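Local coordinates for protein prolyl endopeptidase (Myxococcus xanthus, PDB 2BKL) that probably cleaves oligopeptides after proline, and much less readily after alanine, as a serine endopeptidase of the prolyl oligopeptidase family, at residues V346-L349 with K350-V354; G114-K117 with D118-S122. All blocks are in the same frame, centred on the assembly; numbering follows the deposited sequence.

Contact 1: V346-L349 with K350-V354; sequences VATL and KGKPV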
loop_
_atom_site.group_PDB
_atom_site.type_symbol
_atom_site.label_atom_id
_atom_site.label_comp_id
_atom_site.label_asym_id
_atom_site.label_seq_id
_atom_site.Cartn_x
_atom_site.Cartn_y
_atom_site.Cartn_z
ATOM N N VAL A 346 16.574 18.767 6.946
ATOM C CA VAL A 346 16.334 19.960 6.147
ATOM C C VAL A 346 17.677 20.429 5.617
ATOM O O VAL A 346 18.640 20.511 6.372
ATOM C CB VAL A 346 15.649 21.074 6.971
ATOM C CG1 VAL A 346 15.487 22.368 6.152
ATOM C CG2 VAL A 346 14.302 20.581 7.435
ATOM N N ALA A 347 17.730 20.681 4.326
ATOM C CA ALA A 347 18.932 21.184 3.643
ATOM C C ALA A 347 18.577 22.377 2.770
ATOM O O ALA A 347 17.417 22.556 2.396
ATOM C CB ALA A 347 19.556 20.096 2.779
ATOM N N THR A 348 19.575 23.183 2.397
ATOM C CA THR A 348 19.297 24.248 1.454
ATOM C C THR A 348 19.101 23.656 0.080
ATOM O O THR A 348 19.383 22.478 -0.170
ATOM C CB THR A 348 20.434 25.290 1.383
ATOM O OG1 THR A 348 21.592 24.680 0.814
ATOM C CG2 THR A 348 20.839 25.773 2.788
ATOM N N LEU A 349 18.651 24.490 -0.839
ATOM C CA LEU A 349 18.501 24.080 -2.237
ATOM C C LEU A 349 19.836 23.706 -2.901
ATOM O O LEU A 349 19.850 23.032 -3.924
ATOM C CB LEU A 349 17.797 25.179 -3.037
ATOM C CG LEU A 349 16.349 25.473 -2.677
ATOM C CD1 LEU A 349 15.852 26.688 -3.469
ATOM C CD2 LEU A 349 15.462 24.259 -2.901
ATOM N N LYS A 350 20.954 24.139 -2.324
ATOM C CA LYS A 350 22.268 23.758 -2.809
ATOM C C LYS A 350 22.795 22.499 -2.135
ATOM O O LYS A 350 23.910 22.046 -2.420
ATOM C CB LYS A 350 23.244 24.922 -2.618
ATOM C CG LYS A 350 22.848 26.166 -3.390
ATOM C CD LYS A 350 22.975 25.959 -4.892
ATOM C CE LYS A 350 23.467 27.225 -5.594
ATOM N NZ LYS A 350 23.681 26.956 -7.034
ATOM N N GLY A 351 21.960 21.915 -1.267
ATOM C CA GLY A 351 22.254 20.660 -0.607
ATOM C C GLY A 351 22.999 20.719 0.714
ATOM O O GLY A 351 23.368 19.673 1.264
ATOM N N LYS A 352 23.181 21.916 1.262
ATOM C CA LYS A 352 23.909 22.083 2.507
ATOM C C LYS A 352 23.022 21.792 3.702
ATOM O O LYS A 352 21.937 22.337 3.775
ATOM C CB LYS A 352 24.491 23.484 2.592
ATOM C CG LYS A 352 25.505 23.789 1.472
ATOM C CD LYS A 352 26.365 22.558 1.011
ATOM C CE LYS A 352 27.446 22.936 -0.012
ATOM N NZ LYS A 352 27.292 24.332 -0.545
ATOM N N PRO A 353 23.457 20.919 4.618
ATOM C CA PRO A 353 22.663 20.627 5.821
ATOM C C PRO A 353 22.293 21.880 6.601
ATOM O O PRO A 353 23.139 22.758 6.813
ATOM C CB PRO A 353 23.541 19.676 6.625
ATOM C CG PRO A 353 24.427 19.029 5.585
ATOM C CD PRO A 353 24.681 20.103 4.561
ATOM N N VAL A 354 21.024 21.980 6.993
ATOM C CA VAL A 354 20.544 23.030 7.895
ATOM C C VAL A 354 20.299 22.433 9.291
ATOM O O VAL A 354 20.891 22.855 10.291
ATOM C CB VAL A 354 19.277 23.702 7.340
ATOM C CG1 VAL A 354 18.723 24.692 8.340
ATOM C CG2 VAL A 354 19.587 24.389 6.018
#
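Thr348 OG1 takes two backbone N-H groups from the turn that follows it: it lies 3.2 Å from Lys350 N and 3.2 Å from Lys352 N. The second of these bonds is the straighter, with an N-H...O angle of 152° against 136° for the first. The torsion accounts for this reach: with chi1 at 67° the hydroxyl stands between the backbone N and the carbonyl carbon of Thr348, facing the turn, while CG2 lies anti to that carbon. Accepting from the amide two residues on is the mark of an ST turn. It is superposed on a type I beta turn from Thr348 to Gly351, closed by Gly351 N and Thr348 O at 2.9 Å. Gly351 itself has positive phi, and a CB there would be jammed against the carbonyl oxygen of Lys350.

Beyond the turn the chain becomes a ladder. Thr348 N donates to Lys352 O at 2.9 Å and Val354 N to Val346 O at 2.9 Å, framing the non-hydrogen-bonded antiparallel pair Ala347 and Pro353. Val354 points back at the first strand; its CG2 meets Thr348 CG2 at 3.7 Å, the two side chains crossing at about a right angle, and its CB comes 4.2 Å from Val346 CG1.

The hairpin joins strand 341-348 to strand 353-356, an edge strand of a four-stranded antiparallel sheet in the beta-propeller domain. On the inner side, strand 331-338 meets it through His331, touched by Val346 and Val354, and Leu332, touched by Leu349.

Contact 2: G114-K117 with D118-S122; sequences GWSK and DGTVS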
loop_
_atom_site.group_PDB
_atom_site.type_symbol
_atom_site.label_atom_id
_atom_site.label_comp_id
_atom_site.label_asym_id
_atom_site.label_seq_id
_atom_site.Cartn_x
_atom_site.Cartn_y
_atom_site.Cartn_z
ATOM N N GLY A 114 -22.891 10.338 2.590
ATOM C CA GLY A 114 -24.144 10.679 1.924
ATOM C C GLY A 114 -24.230 10.295 0.462
ATOM O O GLY A 114 -25.250 10.607 -0.176
ATOM N N TRP A 115 -23.234 9.575 -0.055
ATOM C CA TRP A 115 -23.159 9.215 -1.473
ATOM C C TRP A 115 -23.903 7.949 -1.855
ATOM O O TRP A 115 -24.008 7.624 -3.038
ATOM C CB TRP A 115 -21.704 9.103 -1.916
ATOM C CG TRP A 115 -20.972 10.380 -1.901
ATOM C CD1 TRP A 115 -21.445 11.610 -1.545
ATOM C CD2 TRP A 115 -19.591 10.565 -2.227
ATOM N NE1 TRP A 115 -20.447 12.545 -1.655
ATOM C CE2 TRP A 115 -19.302 11.921 -2.074
ATOM C CE3 TRP A 115 -18.556 9.704 -2.641
ATOM C CZ2 TRP A 115 -18.040 12.444 -2.326
ATOM C CZ3 TRP A 115 -17.322 10.223 -2.870
ATOM C CH2 TRP A 115 -17.076 11.587 -2.743
ATOM N N SER A 116 -24.413 7.250 -0.858
ATOM C CA SER A 116 -25.204 6.030 -1.052
ATOM C C SER A 116 -25.888 5.737 0.276
ATOM O O SER A 116 -25.531 6.309 1.302
ATOM C CB SER A 116 -24.310 4.851 -1.477
ATOM O OG SER A 116 -23.464 4.421 -0.413
ATOM N N LYS A 117 -26.873 4.851 0.278
ATOM C CA LYS A 117 -27.600 4.552 1.516
ATOM C C LYS A 117 -26.854 3.558 2.411
ATOM O O LYS A 117 -27.101 3.481 3.621
ATOM C CB LYS A 117 -29.005 4.040 1.187
ATOM C CG LYS A 117 -29.997 4.067 2.369
ATOM C CD LYS A 117 -30.431 5.498 2.733
ATOM C CE LYS A 117 -30.209 5.825 4.222
ATOM N NZ LYS A 117 -31.220 5.168 5.098
ATOM N N ASP A 118 -25.904 2.833 1.827
ATOM C CA ASP A 118 -25.265 1.701 2.482
ATOM C C ASP A 118 -23.719 1.750 2.499
ATOM O O ASP A 118 -23.063 0.728 2.735
ATOM C CB ASP A 118 -25.732 0.402 1.808
ATOM C CG ASP A 118 -25.437 0.373 0.308
ATOM O OD1 ASP A 118 -24.913 1.377 -0.262
ATOM O OD2 ASP A 118 -25.685 -0.626 -0.390
ATOM N N GLY A 119 -23.136 2.929 2.275
ATOM C CA GLY A 119 -21.696 3.091 2.379
ATOM C C GLY A 119 -20.863 2.488 1.267
ATOM O O GLY A 119 -19.676 2.220 1.477
ATOM N N THR A 120 -21.452 2.309 0.087
ATOM C CA THR A 120 -20.798 1.592 -1.008
ATOM C C THR A 120 -20.184 2.465 -2.111
ATOM O O THR A 120 -19.864 1.965 -3.190
ATOM C CB THR A 120 -21.750 0.579 -1.650
ATOM O OG1 THR A 120 -22.942 1.234 -2.080
ATOM C CG2 THR A 120 -22.186 -0.503 -0.625
ATOM N N VAL A 121 -20.040 3.760 -1.856
ATOM C CA VAL A 121 -19.285 4.647 -2.738
ATOM C C VAL A 121 -18.326 5.448 -1.871
ATOM O O VAL A 121 -18.741 6.069 -0.895
ATOM C CB VAL A 121 -20.191 5.595 -3.556
ATOM C CG1 VAL A 121 -19.345 6.402 -4.588
ATOM C CG2 VAL A 121 -21.279 4.801 -4.251
ATOM N N SER A 122 -17.056 5.417 -2.231
ATOM C CA SER A 122 -15.995 6.029 -1.449
ATOM C C SER A 122 -15.318 7.195 -2.173
ATOM O O SER A 122 -15.346 7.318 -3.376
ATOM C CB SER A 122 -14.935 4.991 -1.121
ATOM O OG SER A 122 -15.462 4.050 -0.209
HETATM O O HOH W 1 -21.268 5.924 0.238
#
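Trp115 to Lys117 and Asp118 to Ser122 run 160° apart in end-to-end direction, so the chain doubles back, yet the CA atoms of Trp115 and Val121 remain 6.1 Å apart. Gly119, with positive phi, provides the left-handed backbone step of the bend. A direct hydrogen bond across the bend uses a side chain: Thr120 N donates to Ser116 OG at 3.0 Å, with an N-H...O angle of 144°. That oxygen faces the bend because the first torsion places it between the backbone N and the carbonyl carbon of Ser116. As a donor, the same hydroxyl reaches a water at 2.7 Å from Ser116 OG, and the water donates in turn to Val121 O, bridging the two arms. Replacing Ser116 by an alanine would probably leave Thr120 N without this acceptor and deprive the bridging water of its donor.

The bend leads into strand 121-128, the first of a three-stranded antiparallel sheet in the beta-propeller domain, and follows strand 107-110 at the end of the preceding sheet; it is thus part of a connection between successive propeller sheets.

Within the bend, Thr120 OG1 donates to Asp118 OD1 at 2.7 Å, meeting it on the syn side but 34° out of the carboxylate plane. Farther along, the indole of Trp115 crosses Val121 at about a right angle, with CE3 3.9 Å from Val121 CG1. Its CZ3 edge meets Ser122 O nearly in the ring plane, at 3.5 Å. Trp159 packs edge-to-face with this indole, and Ser122 OG is hydrogen-bonded to Asp655 and Lys93.

In the fold
From the N terminus, contact 2 comes first: residues 114-122 turn the chain between strand 107-110, last of one antiparallel sheet, and strand 121-128, first of the next. More than 220 residues later, contact 1 closes a hairpin within a single sheet, between strands 341-348 and 353-356. The two loops therefore lie in series, neither nesting nor crossing. Their centres are 46 Å apart and their nearest atoms about 34 Å, too far for any touch, although both belong to the beta-propeller domain. Contact 2 links neighbouring sheets and, through Asp655, meets the part of the chain that follows His651 of the ligand pocket; contact 1 joins the last two strands of its sheet.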